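Local coordinates for mandelate racemase/muconate lactonizing enzyme-like protein (PDB 3CYJ), which belongs to the enolase superfamily, pairing an N-terminal capping domain with a TIM-barrel domain that holds a sodium ion, at residues Ser25-Leu29 against Ala195-Tyr199; Ala130-Val134 against Gly339-Pro343; Val264-Asp270 against Ile292-Cys298; Val283-Arg288 against Ala309-Leu313. One frame throughout, in Å; residues are numbered along the deposited sequence.

Contact 1. Residues Ser25-Leu29 against Ala195-Tyr199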
# COMPACT_ATOMS: atom_id res chain seq x y z
N SER A 25 23.21 34.00 5.98
CA SER A 25 22.00 33.38 6.50
C SER A 25 21.33 32.57 5.39
O SER A 25 21.65 32.72 4.20
CB SER A 25 21.06 34.42 7.06
OG SER A 25 20.58 35.22 5.99
N ASP A 26 20.39 31.73 5.79
CA ASP A 26 19.63 30.99 4.83
C ASP A 26 18.23 30.98 5.42
O ASP A 26 17.97 31.73 6.42
CB ASP A 26 20.21 29.58 4.57
CG ASP A 26 20.30 28.71 5.83
OD1 ASP A 26 19.41 28.81 6.72
OD2 ASP A 26 21.23 27.88 5.91
N GLY A 27 17.35 30.17 4.85
CA GLY A 27 15.98 30.15 5.29
C GLY A 27 15.82 29.87 6.77
O GLY A 27 14.93 30.38 7.37
N THR A 28 16.66 29.06 7.39
CA THR A 28 16.42 28.74 8.78
C THR A 28 17.61 29.00 9.73
O THR A 28 17.56 28.55 10.88
CB THR A 28 15.98 27.20 8.93
OG1 THR A 28 16.89 26.37 8.21
CG2 THR A 28 14.59 26.94 8.39
N LEU A 29 18.65 29.71 9.30
CA LEU A 29 19.81 29.90 10.17
C LEU A 29 20.68 31.12 9.79
O LEU A 29 20.70 31.53 8.63
CB LEU A 29 20.63 28.62 10.25
CG LEU A 29 21.67 28.47 11.38
CD1 LEU A 29 21.06 28.10 12.69
CD2 LEU A 29 22.66 27.39 11.03
N ALA A 195 16.12 26.04 0.14
CA ALA A 195 15.18 26.66 1.09
C ALA A 195 15.56 26.30 2.54
O ALA A 195 15.03 26.88 3.51
CB ALA A 195 13.74 26.24 0.78
N ASN A 196 16.47 25.33 2.69
CA ASN A 196 16.93 24.88 4.00
C ASN A 196 15.75 24.65 4.94
O ASN A 196 15.76 25.13 6.10
CB ASN A 196 17.91 25.93 4.60
CG ASN A 196 19.23 25.98 3.84
OD1 ASN A 196 20.14 25.22 4.18
ND2 ASN A 196 19.31 26.78 2.74
N GLY A 197 14.73 23.97 4.42
CA GLY A 197 13.54 23.58 5.19
C GLY A 197 12.61 24.71 5.62
O GLY A 197 11.85 24.55 6.57
N ALA A 198 12.65 25.83 4.92
CA ALA A 198 11.92 27.02 5.35
C ALA A 198 10.41 27.00 5.17
O ALA A 198 9.72 27.82 5.79
CB ALA A 198 12.53 28.28 4.68
N TYR A 199 9.91 26.15 4.27
CA TYR A 199 8.49 26.14 3.89
C TYR A 199 7.63 25.03 4.51
O TYR A 199 8.12 23.95 4.81
CB TYR A 199 8.38 25.95 2.36
CG TYR A 199 9.10 26.96 1.49
CD1 TYR A 199 9.03 28.33 1.75
CD2 TYR A 199 9.83 26.53 0.37
CE1 TYR A 199 9.73 29.29 0.92
CE2 TYR A 199 10.46 27.44 -0.48
CZ TYR A 199 10.43 28.81 -0.20
OH TYR A 199 11.09 29.64 -1.04
O HOH W 1 17.76 28.92 2.42
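At the mouth of the barrel, where a capping-domain loop comes down beside the sodium site, residues 25-29 meet the turn that follows barrel strand 190-194. That turn, Ala195 to Ala198, is type I', closed by Ala198 N to Ala195 O at 3.0 Å. Its tip is gripped by one direct hydrogen bond, from Thr28 OG1 to Asn196 O at 2.7 Å. A water adds a second link, accepting from Gly27 N at 2.8 Å and Asn196 ND2 at 2.7 Å. Gly27 fits because it lacks a side chain: its CA lies 3.8 Å from Ala195 O, and a CB would clash there. Asp26 OD1 makes an Asx turn with Thr28 N, at 2.8 Å. Asp26 OD2, just 3.4 Å from Asn196 OD1, cannot bond to this fellow acceptor; it salt-bridges Arg90 of the second subunit, which also hydrogen-bonds Thr28 OG1. With the Asn196 side chain about 3 Å from the sodium ion, this chemistry brings capping loop, metal site and neighbouring subunit together.

Contact 2. Residues Ala130-Val134 against Gly339-Pro343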
# COMPACT_ATOMS: atom_id res chain seq x y z
N ALA A 130 37.35 11.07 -14.17
CA ALA A 130 38.65 11.76 -14.22
C ALA A 130 38.59 13.13 -13.54
O ALA A 130 39.42 13.47 -12.73
CB ALA A 130 39.10 11.92 -15.67
N GLU A 131 37.59 13.93 -13.89
CA GLU A 131 37.23 15.07 -13.08
C GLU A 131 35.73 15.05 -12.75
O GLU A 131 34.99 14.19 -13.24
CB GLU A 131 37.62 16.38 -13.77
CG GLU A 131 37.11 16.50 -15.18
CD GLU A 131 37.38 17.89 -15.74
OE1 GLU A 131 38.28 18.59 -15.21
OE2 GLU A 131 36.68 18.31 -16.69
N VAL A 132 35.27 16.02 -11.95
CA VAL A 132 33.88 16.04 -11.49
C VAL A 132 33.29 17.43 -11.61
O VAL A 132 33.94 18.42 -11.24
CB VAL A 132 33.75 15.56 -10.01
CG1 VAL A 132 34.08 14.12 -9.91
CG2 VAL A 132 34.66 16.36 -9.07
N PRO A 133 32.06 17.52 -12.13
CA PRO A 133 31.44 18.81 -12.32
C PRO A 133 30.93 19.42 -11.01
O PRO A 133 30.55 18.69 -10.05
CB PRO A 133 30.31 18.52 -13.29
CG PRO A 133 30.03 17.05 -13.16
CD PRO A 133 31.26 16.40 -12.69
N VAL A 134 31.00 20.75 -10.93
CA VAL A 134 30.61 21.46 -9.73
C VAL A 134 29.48 22.44 -9.99
O VAL A 134 29.19 22.81 -11.16
CB VAL A 134 31.80 22.22 -9.04
CG1 VAL A 134 33.00 21.34 -8.92
CG2 VAL A 134 32.16 23.54 -9.78
N GLY A 339 34.15 24.70 -14.76
CA GLY A 339 32.98 23.98 -14.26
C GLY A 339 33.25 22.68 -13.55
O GLY A 339 32.32 22.02 -13.06
N SER A 340 34.52 22.26 -13.53
CA SER A 340 34.87 20.99 -12.93
C SER A 340 36.06 21.11 -11.97
O SER A 340 36.81 22.07 -12.01
CB SER A 340 35.18 19.95 -14.00
OG SER A 340 33.98 19.53 -14.57
N LEU A 341 36.19 20.11 -11.10
CA LEU A 341 37.39 19.92 -10.31
C LEU A 341 38.10 18.65 -10.75
O LEU A 341 37.48 17.59 -10.80
CB LEU A 341 37.04 19.81 -8.82
CG LEU A 341 36.47 21.05 -8.16
CD1 LEU A 341 36.19 20.80 -6.64
CD2 LEU A 341 37.39 22.26 -8.34
N ARG A 342 39.39 18.74 -11.04
CA ARG A 342 40.19 17.59 -11.37
C ARG A 342 41.23 17.32 -10.31
O ARG A 342 42.06 18.18 -10.02
CB ARG A 342 40.91 17.80 -12.73
CG ARG A 342 41.67 16.58 -13.26
CD ARG A 342 42.47 16.96 -14.52
NE ARG A 342 41.59 17.43 -15.60
CZ ARG A 342 40.94 16.63 -16.46
NH1 ARG A 342 41.07 15.30 -16.39
NH2 ARG A 342 40.16 17.16 -17.40
N PRO A 343 41.22 16.13 -9.72
CA PRO A 343 42.34 15.83 -8.85
C PRO A 343 43.69 16.04 -9.54
O PRO A 343 43.84 15.80 -10.78
CB PRO A 343 42.12 14.35 -8.50
CG PRO A 343 40.66 14.26 -8.45
CD PRO A 343 40.18 15.10 -9.62
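Val132 and Leu341 send their side chains to the same face of a short antiparallel ladder, both with chi1 m, and Val132 CG2 lies 4.2 Å from Leu341 CB. Val134, also m, brings CG1 to 3.6 Å from Leu341 CG. Leu341, in the m,t rotamer, also packs on Ala304 of helix 300-306, while Val132 also packs on Leu313 and Leu316. The backbone holds them in register: Val132 N reaches Leu341 O at 2.9 Å and Leu341 N returns to Val132 O at 2.8 Å, with Val134 N to Gly339 O, also 2.8 Å, beyond. Strand 132-137 belongs to the barrel sheet, paired in parallel with 162-166 and 313-319, and strand 340-341 is an antiparallel branch from it. Pro133 falls opposite Ser340 in a non-hydrogen-bonded pair, where its missing N-H costs no bond to that strand. At the exposed end, Glu131 (chi1 p, chi2 t) reaches across, its CD 3.5 Å from Ser340 CB. Arg342 is extended through chi2, then bends at chi3 (m), and Glu131 OE1 lies over one face of its guanidinium; OE1 to Arg342 NH2 is 3.2 Å, a salt bridge of charges alone, no N-H pointing at it.

Contact 3. Residues Val264-Asp270 against Ile292-Cys298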
# COMPACT_ATOMS: atom_id res chain seq x y z
N VAL A 264 12.70 11.67 -3.25
CA VAL A 264 13.32 12.83 -3.95
C VAL A 264 13.66 12.51 -5.39
O VAL A 264 13.66 11.33 -5.78
CB VAL A 264 14.66 13.30 -3.26
CG1 VAL A 264 14.41 13.83 -1.84
CG2 VAL A 264 15.71 12.20 -3.23
N ASP A 265 13.97 13.56 -6.18
CA ASP A 265 14.54 13.38 -7.51
C ASP A 265 16.07 13.27 -7.44
O ASP A 265 16.69 12.63 -8.31
CB ASP A 265 14.15 14.55 -8.43
CG ASP A 265 12.63 14.79 -8.49
OD1 ASP A 265 11.89 13.85 -8.84
OD2 ASP A 265 12.16 15.91 -8.18
N ILE A 266 16.69 13.94 -6.47
CA ILE A 266 18.13 13.96 -6.36
C ILE A 266 18.58 13.74 -4.90
O ILE A 266 18.15 14.45 -4.00
CB ILE A 266 18.76 15.29 -6.91
CG1 ILE A 266 18.33 15.56 -8.36
CG2 ILE A 266 20.30 15.23 -6.85
CD1 ILE A 266 19.01 16.68 -9.02
N LEU A 267 19.44 12.75 -4.67
CA LEU A 267 19.88 12.42 -3.34
C LEU A 267 21.19 13.15 -3.06
O LEU A 267 22.07 13.22 -3.93
CB LEU A 267 20.05 10.92 -3.20
CG LEU A 267 20.53 10.38 -1.83
CD1 LEU A 267 19.59 10.81 -0.77
CD2 LEU A 267 20.50 8.91 -1.75
N GLN A 268 21.33 13.69 -1.85
CA GLN A 268 22.53 14.39 -1.46
C GLN A 268 23.13 13.73 -0.26
O GLN A 268 22.41 13.20 0.58
CB GLN A 268 22.21 15.82 -1.06
CG GLN A 268 21.49 16.60 -2.11
CD GLN A 268 21.07 17.95 -1.61
OE1 GLN A 268 21.01 18.88 -2.37
NE2 GLN A 268 20.73 18.06 -0.33
N ALA A 269 24.46 13.78 -0.15
CA ALA A 269 25.11 13.50 1.10
C ALA A 269 26.39 14.35 1.23
O ALA A 269 26.86 14.95 0.27
CB ALA A 269 25.36 11.98 1.29
N ASP A 270 26.88 14.47 2.45
CA ASP A 270 28.02 15.33 2.75
C ASP A 270 29.10 14.41 3.26
O ASP A 270 28.93 13.77 4.30
CB ASP A 270 27.56 16.30 3.82
CG ASP A 270 28.65 17.27 4.30
OD1 ASP A 270 29.87 16.93 4.33
OD2 ASP A 270 28.27 18.37 4.71
N ILE A 292 18.40 7.17 -9.24
CA ILE A 292 18.39 8.59 -9.14
C ILE A 292 19.83 9.09 -9.12
O ILE A 292 20.72 8.41 -8.60
CB ILE A 292 17.59 9.05 -7.86
CG1 ILE A 292 18.23 8.52 -6.56
CG2 ILE A 292 16.11 8.66 -8.00
CD1 ILE A 292 17.52 8.88 -5.30
N PRO A 293 20.07 10.30 -9.64
CA PRO A 293 21.38 10.96 -9.50
C PRO A 293 21.74 11.33 -8.05
O PRO A 293 20.88 11.41 -7.18
CB PRO A 293 21.21 12.29 -10.31
CG PRO A 293 19.78 12.27 -10.91
CD PRO A 293 19.01 11.19 -10.18
N PHE A 294 23.03 11.52 -7.81
CA PHE A 294 23.55 11.90 -6.52
C PHE A 294 24.18 13.32 -6.61
O PHE A 294 24.69 13.72 -7.65
CB PHE A 294 24.58 10.86 -6.05
CG PHE A 294 25.36 11.27 -4.84
CD1 PHE A 294 24.81 11.19 -3.56
CD2 PHE A 294 26.68 11.77 -4.98
CE1 PHE A 294 25.58 11.60 -2.40
CE2 PHE A 294 27.44 12.14 -3.86
CZ PHE A 294 26.89 12.08 -2.59
N SER A 295 24.19 14.07 -5.51
CA SER A 295 24.90 15.34 -5.52
C SER A 295 25.60 15.53 -4.18
O SER A 295 24.97 15.35 -3.10
CB SER A 295 23.92 16.48 -5.81
OG SER A 295 24.60 17.72 -5.77
N ALA A 296 26.90 15.80 -4.22
CA ALA A 296 27.64 15.97 -2.98
C ALA A 296 27.44 17.35 -2.37
O ALA A 296 27.38 18.39 -3.06
CB ALA A 296 29.10 15.68 -3.17
N HIS A 297 27.27 17.34 -1.07
CA HIS A 297 26.97 18.56 -0.33
C HIS A 297 28.23 18.98 0.48
O HIS A 297 28.82 18.14 1.18
CB HIS A 297 25.77 18.26 0.57
CG HIS A 297 25.35 19.39 1.45
ND1 HIS A 297 24.48 20.38 1.02
CD2 HIS A 297 25.64 19.67 2.74
CE1 HIS A 297 24.28 21.23 2.01
NE2 HIS A 297 24.98 20.82 3.07
N CYS A 298 28.64 20.26 0.30
CA CYS A 298 29.73 20.93 1.07
C CYS A 298 31.17 20.33 0.90
O CYS A 298 31.35 19.33 0.21
CB CYS A 298 29.30 21.07 2.56
SG CYS A 298 28.00 22.43 2.78
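Phe294 lies at the apolar heart of this strand pair, its CE1 3.7 Å from Ala269 CB and 3.3 Å from Ala269 N. Leu267 shares that face, and its CB meets Ile292 CD1 at 3.9 Å; the same CD1 is 4.3 Å from Val264 CG2. Helix 283-290 packs against this side through Ile286 and Cys287, which touch Leu267, and through Val283 and Cys287, which touch Phe294. Between the two faces runs a parallel ladder whose two strand axes approach to 4.7 Å at 31° to one another. Leu267 N donates to Pro293 O at 3.2 Å, Ser295 N to Leu267 O at 2.8 Å and His297 N to Ala269 O at 2.8 Å; the Ala269 N to Ser295 O bond, 3.4 Å, is weak. Gln268 and Ser295 occupy the other face, with polar ends tied to Tyr219 and His315, respectively. The polar edge lies at the C-terminal ends of the strands: Asp270 OD2 sits 3.5 Å from CD2 at the edge of the His297 ring, while Asp270 OD1 bonds to Thr272. The His297 side chain is about 4 Å from the sodium ion. Two neighbouring parallel strands joined through helical chain, including helix 283-290, make the beta-alpha-beta crossover of a TIM barrel, whose C-terminal strand ends, here as in other enolase-superfamily proteins, face the metal site.

Contact 4. Residues Val283-Arg288 against Ala309-Leu313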
# COMPACT_ATOMS: atom_id res chain seq x y z
N VAL A 283 26.97 4.89 -1.37
CA VAL A 283 25.92 5.75 -1.84
C VAL A 283 25.48 5.43 -3.25
O VAL A 283 24.28 5.47 -3.55
CB VAL A 283 26.34 7.24 -1.68
CG1 VAL A 283 25.88 8.05 -2.86
CG2 VAL A 283 25.84 7.77 -0.36
N ASP A 284 26.44 5.05 -4.09
CA ASP A 284 26.13 4.51 -5.43
C ASP A 284 25.10 3.39 -5.43
O ASP A 284 24.15 3.39 -6.21
CB ASP A 284 27.39 3.94 -6.06
CG ASP A 284 27.91 4.77 -7.21
OD1 ASP A 284 27.15 5.62 -7.69
OD2 ASP A 284 29.07 4.53 -7.64
N GLY A 285 25.30 2.42 -4.53
CA GLY A 285 24.39 1.31 -4.39
C GLY A 285 23.01 1.79 -4.06
O GLY A 285 22.03 1.22 -4.54
N ILE A 286 22.88 2.83 -3.24
CA ILE A 286 21.54 3.36 -3.00
C ILE A 286 21.02 4.06 -4.24
O ILE A 286 19.89 3.84 -4.66
CB ILE A 286 21.44 4.28 -1.76
CG1 ILE A 286 21.82 3.52 -0.48
CG2 ILE A 286 20.05 4.83 -1.65
CD1 ILE A 286 20.79 2.66 0.02
N CYS A 287 21.85 4.90 -4.82
CA CYS A 287 21.42 5.70 -5.94
C CYS A 287 21.17 4.88 -7.21
O CYS A 287 20.18 5.11 -7.88
CB CYS A 287 22.42 6.83 -6.21
SG CYS A 287 22.24 8.13 -4.96
N ARG A 288 22.08 3.97 -7.56
CA ARG A 288 21.85 3.11 -8.75
C ARG A 288 20.66 2.15 -8.51
O ARG A 288 19.86 1.89 -9.42
CB ARG A 288 23.11 2.30 -9.14
CG ARG A 288 24.42 3.06 -9.34
CD ARG A 288 24.29 4.14 -10.40
NE ARG A 288 23.93 3.63 -11.72
CZ ARG A 288 22.78 3.90 -12.36
NH1 ARG A 288 22.57 3.36 -13.57
NH2 ARG A 288 21.85 4.68 -11.81
N ALA A 309 34.71 8.54 -7.22
CA ALA A 309 34.42 7.12 -7.01
C ALA A 309 32.92 6.78 -7.12
O ALA A 309 32.52 5.62 -6.93
CB ALA A 309 34.96 6.69 -5.67
N VAL A 310 32.09 7.80 -7.37
CA VAL A 310 30.62 7.69 -7.31
C VAL A 310 30.07 7.75 -8.73
O VAL A 310 30.14 8.79 -9.38
CB VAL A 310 30.01 8.82 -6.38
CG1 VAL A 310 28.46 8.80 -6.34
CG2 VAL A 310 30.57 8.67 -4.97
N GLU A 311 29.60 6.62 -9.25
CA GLU A 311 29.09 6.60 -10.61
C GLU A 311 27.89 7.52 -10.83
O GLU A 311 27.79 8.26 -11.84
CB GLU A 311 28.72 5.18 -11.03
CG GLU A 311 28.53 5.17 -12.54
CD GLU A 311 28.04 3.85 -13.09
OE1 GLU A 311 27.71 2.95 -12.27
OE2 GLU A 311 27.96 3.76 -14.35
N SER A 312 26.97 7.49 -9.88
CA SER A 312 25.72 8.25 -10.01
C SER A 312 25.88 9.77 -9.78
O SER A 312 24.90 10.52 -9.79
CB SER A 312 24.61 7.63 -9.13
OG SER A 312 25.10 7.49 -7.82
N LEU A 313 27.13 10.24 -9.65
CA LEU A 313 27.37 11.70 -9.49
C LEU A 313 26.79 12.61 -10.60
O LEU A 313 27.10 12.45 -11.78
CB LEU A 313 28.87 11.98 -9.32
CG LEU A 313 29.19 13.45 -9.02
CD1 LEU A 313 28.97 13.86 -7.55
CD2 LEU A 313 30.60 13.73 -9.44
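Asp284, in the first turn of helix 283-290, lays its carboxylate against the backbone of the turn at Val310 to Leu313. In the TIM barrel, this helix leads into strand 294-296, and the turn, of type I, leads into the next strand, 313-319; the contact therefore joins an outer helix to the entry of the strand beyond its own. The carboxylate spans two successive backbone N-H groups: Asp284 OD2 accepts from Glu311 N at 2.7 Å, and Asp284 OD1 from Ser312 N at 2.9 Å. The Ser312 hydroxyl adds a third bond, OG to Asp284 OD1 at 2.8 Å. Three donors thus converge on one charged side chain in a buried place, whereas the turn's own closure, Leu313 N to Val310 O at 3.4 Å, is weak. On one side the packing is apolar: Val283 CG1 comes to 4.4 Å from Val310 CG1, and both valines also touch Phe294. Further along the helix, Arg288 lies beside the turn, with CD 3.7 Å from Ser312 CB. Its salt bridge to Glu311 is long, NE to OE1 being 3.9 Å, with the oxygen near the guanidinium plane but less surely placed; the stronger partner of Glu311 is Arg282 of the fourth subunit. Cys287 faces the turn as well, and its CB stands 3.2 Å from Ser312 OG.

Overall arrangement
Contacts 2, 3 and 4 all belong to the barrel domain, whereas contact 1 joins the capping domain to it. Contacts 2 and 3 reach the same barrel sheet, their centres 16 Å apart. Contact 4 lies outside contact 3, centres 10 Å apart, and touches it directly; Leu313 links it to Val132 of contact 2. Along the chain, contact 1 crosses contact 2 and closes before contacts 3 and 4 open; these two interlock between the segments of contact 2, which pairs the first barrel strand, 132-137, with the short antiparallel strand 340-341, which follows the last barrel strand. The centres of contacts 1 and 2 are about 28 Å apart, so the capping-domain contact and the added antiparallel strand lie on opposite sides of the chain's centre.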